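Local coordinates for protein catechol 1,2-dioxygenase (Acinetobacter sp., PDB 1DMH) that catalyses the iron(III)-dependent intradiol cleavage of catechol by molecular oxygen to cis,cis-muconate, the first step of catechol breakdown in the beta-ketoadipate pathway, at residues 224-229 against 238-243. Residues are numbered along the deposited sequence; the frame is centred on the assembly and turned at random.
Sequences HIHYFV and TTQINV. With FE (Fe (III) ion), chain C; MCT (4-methylcatechol), chain D.
The imidazoles of H224 and H226 and the carboxamide of Q240 form a cluster of flat groups on the iron-facing side of an antiparallel beta hairpin, strands 220-230 and 237-243 of the intradiol dioxygenase beta core. Q240 NE2 approaches both rings obliquely, 3.5 Å from H224 CD2; its amide plane is 20° from the H224 ring but 83° from that of H226, and OE1 has a weak hydrogen bond to R221. W156 stacks on the H226 ring, while O4 and O3 of 4-methylcatechol lie at the edges of the H224 and H226 rings respectively. Iron is bound by H224 NE2 at 2.0 Å and by H226 NE2 at 2.1 Å; both oxygens of 4-methylcatechol and Y164 OH also bind it. At the far end of this face, T238 OG1 meets the edge of the F228 ring, 3.1 Å from CE1. On the opposite face, I241 CG1 takes the position between the backbone N and carbonyl carbon (chi1 53°), reaching both I225 CB and, in its plane, the edge of the Y227 ring. I225 and Y227 pack on strands 133-141 and 152-157, and I241 on F288; Y227 OH bonds to Y190. Paired backbone hydrogen bonds link I225 with I241 and Y227 with T239. Each histidine is also held at ND1: H224 bonds to P222 O, and H226 donates to a water 2.7 Å from its ND1, which in turn donates to T239 O, 2.9 Å away.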
loop_
_atom_site.group_PDB
_atom_site.type_symbol
_atom_site.label_atom_id
_atom_site.label_comp_id
_atom_site.label_asym_id
_atom_site.label_seq_id
_atom_site.Cartn_x
_atom_site.Cartn_y
_atom_site.Cartn_z
ATOM N N HIS A 224 6.138 -23.200 14.311
ATOM C CA HIS A 224 7.528 -22.760 14.427
ATOM C C HIS A 224 7.745 -21.879 15.667
ATOM O O HIS A 224 6.794 -21.352 16.261
ATOM C CB HIS A 224 7.921 -21.941 13.199
ATOM C CG HIS A 224 7.071 -20.727 13.021
ATOM N ND1 HIS A 224 5.783 -20.789 12.528
ATOM C CD2 HIS A 224 7.272 -19.442 13.391
ATOM C CE1 HIS A 224 5.229 -19.593 12.599
ATOM N NE2 HIS A 224 6.111 -18.757 13.119
ATOM N N ILE A 225 9.016 -21.734 16.034
ATOM C CA ILE A 225 9.423 -20.937 17.194
ATOM C C ILE A 225 10.506 -19.960 16.730
ATOM O O ILE A 225 11.474 -20.366 16.095
ATOM C CB ILE A 225 9.979 -21.856 18.299
ATOM C CG1 ILE A 225 8.874 -22.824 18.749
ATOM C CG2 ILE A 225 10.512 -21.016 19.471
ATOM C CD1 ILE A 225 9.356 -23.949 19.653
ATOM N N HIS A 226 10.328 -18.678 17.037
ATOM C CA HIS A 226 11.276 -17.631 16.635
ATOM C C HIS A 226 12.415 -17.449 17.641
ATOM O O HIS A 226 12.220 -17.622 18.837
ATOM C CB HIS A 226 10.552 -16.285 16.540
ATOM C CG HIS A 226 9.539 -16.215 15.447
ATOM N ND1 HIS A 226 9.863 -15.834 14.156
ATOM C CD2 HIS A 226 8.212 -16.487 15.443
ATOM C CE1 HIS A 226 8.772 -15.873 13.407
ATOM N NE2 HIS A 226 7.761 -16.265 14.163
ATOM N N TYR A 227 13.585 -17.067 17.133
ATOM C CA TYR A 227 14.751 -16.783 17.953
ATOM C C TYR A 227 15.489 -15.515 17.503
ATOM O O TYR A 227 15.604 -15.239 16.301
ATOM C CB TYR A 227 15.821 -17.876 17.840
ATOM C CG TYR A 227 15.585 -19.182 18.541
ATOM C CD1 TYR A 227 14.758 -20.160 17.986
ATOM C CD2 TYR A 227 16.235 -19.456 19.744
ATOM C CE1 TYR A 227 14.586 -21.399 18.616
ATOM C CE2 TYR A 227 16.079 -20.679 20.390
ATOM C CZ TYR A 227 15.260 -21.649 19.824
ATOM O OH TYR A 227 15.133 -22.864 20.452
ATOM N N PHE A 228 15.992 -14.777 18.493
ATOM C CA PHE A 228 16.907 -13.650 18.312
ATOM C C PHE A 228 17.999 -14.124 19.291
ATOM O O PHE A 228 17.693 -14.545 20.409
ATOM C CB PHE A 228 16.385 -12.326 18.858
ATOM C CG PHE A 228 15.737 -11.443 17.842
ATOM C CD1 PHE A 228 16.042 -11.541 16.487
ATOM C CD2 PHE A 228 14.833 -10.491 18.250
ATOM C CE1 PHE A 228 15.429 -10.683 15.552
ATOM C CE2 PHE A 228 14.216 -9.632 17.331
ATOM C CZ PHE A 228 14.515 -9.728 15.980
ATOM N N VAL A 229 19.250 -14.127 18.862
ATOM C CA VAL A 229 20.325 -14.458 19.778
ATOM C C VAL A 229 21.376 -13.369 19.559
ATOM O O VAL A 229 21.804 -13.112 18.425
ATOM C CB VAL A 229 20.967 -15.845 19.501
ATOM C CG1 VAL A 229 22.037 -16.155 20.580
ATOM C CG2 VAL A 229 19.896 -16.934 19.513
ATOM N N THR A 238 19.089 -14.032 13.612
ATOM C CA THR A 238 17.637 -14.082 13.527
ATOM C C THR A 238 17.341 -15.417 12.857
ATOM O O THR A 238 17.856 -15.688 11.772
ATOM C CB THR A 238 17.045 -12.957 12.639
ATOM O OG1 THR A 238 17.314 -11.693 13.253
ATOM C CG2 THR A 238 15.510 -13.135 12.450
ATOM N N THR A 239 16.537 -16.270 13.487
ATOM C CA THR A 239 16.247 -17.542 12.866
ATOM C C THR A 239 14.984 -18.131 13.493
ATOM O O THR A 239 14.284 -17.461 14.251
ATOM C CB THR A 239 17.477 -18.527 13.015
ATOM O OG1 THR A 239 17.275 -19.667 12.175
ATOM C CG2 THR A 239 17.631 -19.017 14.450
ATOM N N GLN A 240 14.657 -19.366 13.148
ATOM C CA GLN A 240 13.484 -19.981 13.759
ATOM C C GLN A 240 13.633 -21.477 13.585
ATOM O O GLN A 240 14.488 -21.928 12.812
ATOM C CB GLN A 240 12.205 -19.535 13.061
ATOM C CG GLN A 240 11.917 -20.372 11.851
ATOM C CD GLN A 240 10.634 -20.013 11.113
ATOM O OE1 GLN A 240 10.153 -20.817 10.287
ATOM N NE2 GLN A 240 10.084 -18.823 11.372
ATOM N N ILE A 241 12.852 -22.249 14.331
ATOM C CA ILE A 241 12.878 -23.695 14.138
ATOM C C ILE A 241 11.474 -24.145 13.801
ATOM O O ILE A 241 10.499 -23.543 14.240
ATOM C CB ILE A 241 13.425 -24.482 15.358
ATOM C CG1 ILE A 241 12.689 -24.110 16.643
ATOM C CG2 ILE A 241 14.920 -24.256 15.444
ATOM C CD1 ILE A 241 13.194 -24.848 17.894
ATOM N N ASN A 242 11.408 -25.175 12.970
ATOM C CA ASN A 242 10.168 -25.772 12.498
ATOM C C ASN A 242 9.941 -27.077 13.220
ATOM O O ASN A 242 10.871 -27.874 13.371
ATOM C CB ASN A 242 10.281 -26.082 11.008
ATOM C CG ASN A 242 10.165 -24.878 10.181
ATOM O OD1 ASN A 242 9.067 -24.368 10.005
ATOM N ND2 ASN A 242 11.296 -24.363 9.686
ATOM N N VAL A 243 8.712 -27.307 13.656
ATOM C CA VAL A 243 8.411 -28.561 14.337
ATOM C C VAL A 243 8.313 -29.643 13.247
ATOM O O VAL A 243 7.497 -29.547 12.316
ATOM C CB VAL A 243 7.085 -28.446 15.145
ATOM C CG1 VAL A 243 6.737 -29.782 15.772
ATOM C CG2 VAL A 243 7.232 -27.360 16.222
HETATM FE FE FE C . 5.825 -16.786 13.562
HETATM C C1 MCT D . 4.535 -14.483 9.241
HETATM C C2 MCT D . 5.681 -14.793 9.994
HETATM C C3 MCT D . 5.507 -15.415 11.248
HETATM O O3 MCT D . 6.615 -15.725 11.994
HETATM C C4 MCT D . 4.251 -15.722 11.745
HETATM O O4 MCT D . 4.141 -16.332 12.970
HETATM C C5 MCT D . 3.121 -15.430 11.029
HETATM C C6 MCT D . 3.276 -14.775 9.704
HETATM C C MCT D . 4.698 -13.801 7.870
HETATM O O HOH W 1 12.455 -15.322 13.424
HETATM O O HOH W 2 5.379 -14.508 12.445
#